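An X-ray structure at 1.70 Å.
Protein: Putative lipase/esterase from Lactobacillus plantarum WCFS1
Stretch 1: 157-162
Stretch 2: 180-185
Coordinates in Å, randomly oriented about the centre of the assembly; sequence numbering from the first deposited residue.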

# COMPACT_ATOMS: atom_id res chain seq x y z
N VAL B 157 7.78 -11.35 7.26
CA VAL B 157 7.22 -11.90 8.49
C VAL B 157 7.34 -10.83 9.56
O VAL B 157 8.42 -10.24 9.75
CB VAL B 157 7.92 -13.20 8.91
CG1 VAL B 157 7.44 -13.67 10.30
CG2 VAL B 157 7.77 -14.31 7.82
N ILE B 158 6.25 -10.58 10.29
CA ILE B 158 6.22 -9.48 11.23
C ILE B 158 5.79 -9.97 12.60
O ILE B 158 6.32 -9.52 13.64
CB ILE B 158 5.22 -8.39 10.76
CG1 ILE B 158 5.79 -7.68 9.50
CG2 ILE B 158 4.85 -7.39 11.87
CD1 ILE B 158 7.20 -6.91 9.73
N ASP B 159 4.78 -10.83 12.61
CA ASP B 159 4.19 -11.33 13.89
C ASP B 159 4.14 -12.84 13.87
O ASP B 159 3.43 -13.46 13.04
CB ASP B 159 2.85 -10.65 14.11
CG ASP B 159 2.16 -11.05 15.41
OD1 ASP B 159 2.52 -12.06 16.04
OD2 ASP B 159 1.18 -10.33 15.78
N LEU B 160 4.95 -13.44 14.75
CA LEU B 160 5.15 -14.89 14.78
C LEU B 160 3.94 -15.64 15.32
O LEU B 160 3.97 -16.87 15.39
CB LEU B 160 6.42 -15.27 15.59
CG LEU B 160 7.73 -14.70 15.07
CD1 LEU B 160 8.91 -15.22 15.91
CD2 LEU B 160 7.94 -15.05 13.61
N THR B 161 2.88 -14.89 15.64
CA THR B 161 1.61 -15.47 16.03
C THR B 161 0.57 -15.36 14.93
O THR B 161 -0.53 -15.85 15.07
CB THR B 161 1.02 -14.83 17.29
OG1 THR B 161 0.54 -13.50 16.97
CG2 THR B 161 2.04 -14.78 18.48
N ALA B 162 0.92 -14.74 13.81
CA ALA B 162 -0.05 -14.38 12.77
C ALA B 162 -0.21 -15.41 11.62
O ALA B 162 -0.77 -15.10 10.56
CB ALA B 162 0.27 -12.98 12.21
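Stretch 2 (180-185) LWAAQR

Stretch 2 lies alongside stretch 1 in a roughly opposed sense: the vector from CA of Ile158 to CA of Thr161 and that from CA of Trp181 to CA of Gln184 are 131° apart. The register therefore runs backwards, with Ile158 nearest Ala183 (CA to CA 5.4 Å), Asp159 nearest Ala182 (4.2 Å) and Leu160 nearest Trp181 (5.2 Å). Stretch 1 has no regular helix or strand; in stretch 2, Trp181 is helical in its torsions (phi/psi -66/-46) and Ala182 is extended (-116/96) before a 3-10 segment begins at Ala183.

Val157 makes no contact. At Ile158 the carbonyl O accepts a hydrogen bond from Ala183 N at 2.9 Å, with an N-H...O angle of 167°. Its CG2 lies 4.3 Å from Ala183 CB and 3.4 Å from Gln184 OE1, so the side chain also covers the start of the 3-10 segment.

Asp159 is the centre of a single beta bridge with Ala182. The two backbone bonds defining it flank this residue: the one just described, and Leu160 N to Trp181 O, 2.9 Å and again 167°. Between them, Asp159 CA makes a CA-H...O contact with Trp181 O at 3.4 Å. The carboxylate, in rotamer t, receives Gln184 NE2 on OD2 at 3.1 Å and 170°; Gln184 leaves its backbone sideways, but its end comes nearer to stretch 1. A water donates to Asp159 OD2 and accepts a weak bond from Arg185 NE.

From Asp159 the chain enters a type I turn, closed by Ala162 N to Asp159 O at 2.9 Å. Leu160 points toward stretch 2, and its CD1 packs 4.0 Å from Trp181 CD1. Thr161 CG2 approaches Trp181 CE3 at 4.2 Å, both methyls meeting the indole obliquely. Ala162 is out of reach.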

# COMPACT_ATOMS: atom_id res chain seq x y z
N LEU B 180 9.81 -10.36 21.30
CA LEU B 180 10.32 -10.25 19.93
C LEU B 180 9.38 -10.94 18.98
O LEU B 180 9.69 -11.05 17.80
CB LEU B 180 11.70 -10.86 19.81
CG LEU B 180 12.76 -10.15 20.63
CD1 LEU B 180 14.10 -10.92 20.63
CD2 LEU B 180 12.88 -8.71 20.18
N TRP B 181 8.25 -11.45 19.49
CA TRP B 181 7.32 -12.14 18.58
C TRP B 181 6.69 -11.24 17.53
O TRP B 181 6.59 -11.62 16.35
CB TRP B 181 6.25 -12.89 19.37
CG TRP B 181 6.78 -14.10 19.98
CD1 TRP B 181 8.00 -14.68 19.76
CD2 TRP B 181 6.11 -14.92 20.96
NE1 TRP B 181 8.13 -15.82 20.56
CE2 TRP B 181 6.98 -15.98 21.29
CE3 TRP B 181 4.86 -14.84 21.59
CZ2 TRP B 181 6.64 -16.96 22.21
CZ3 TRP B 181 4.53 -15.82 22.52
CH2 TRP B 181 5.41 -16.86 22.81
N ALA B 182 6.23 -10.09 17.99
CA ALA B 182 5.42 -9.15 17.22
C ALA B 182 6.14 -7.85 17.02
O ALA B 182 6.13 -6.96 17.88
CB ALA B 182 4.07 -8.94 17.89
N ALA B 183 6.80 -7.71 15.87
CA ALA B 183 7.62 -6.57 15.58
C ALA B 183 6.84 -5.26 15.55
O ALA B 183 7.36 -4.21 15.82
CB ALA B 183 8.37 -6.74 14.24
N GLN B 184 5.57 -5.31 15.20
CA GLN B 184 4.80 -4.08 15.14
C GLN B 184 4.62 -3.48 16.54
O GLN B 184 4.39 -2.28 16.72
CB GLN B 184 3.45 -4.34 14.47
CG GLN B 184 2.38 -5.07 15.26
CD GLN B 184 2.52 -6.60 15.35
OE1 GLN B 184 3.59 -7.15 15.03
NE2 GLN B 184 1.44 -7.29 15.74
N ARG B 185 4.69 -4.35 17.55
CA ARG B 185 4.51 -3.92 18.92
C ARG B 185 5.72 -3.15 19.46
O ARG B 185 5.66 -2.54 20.54
CB ARG B 185 4.17 -5.07 19.85
CG ARG B 185 2.82 -5.70 19.59
CD ARG B 185 2.55 -6.79 20.63
NE ARG B 185 1.25 -7.43 20.44
CZ ARG B 185 0.10 -6.82 20.68
NH1 ARG B 185 0.11 -5.56 21.08
NH2 ARG B 185 -1.06 -7.46 20.51
O HOH W 1 0.67 -10.40 18.71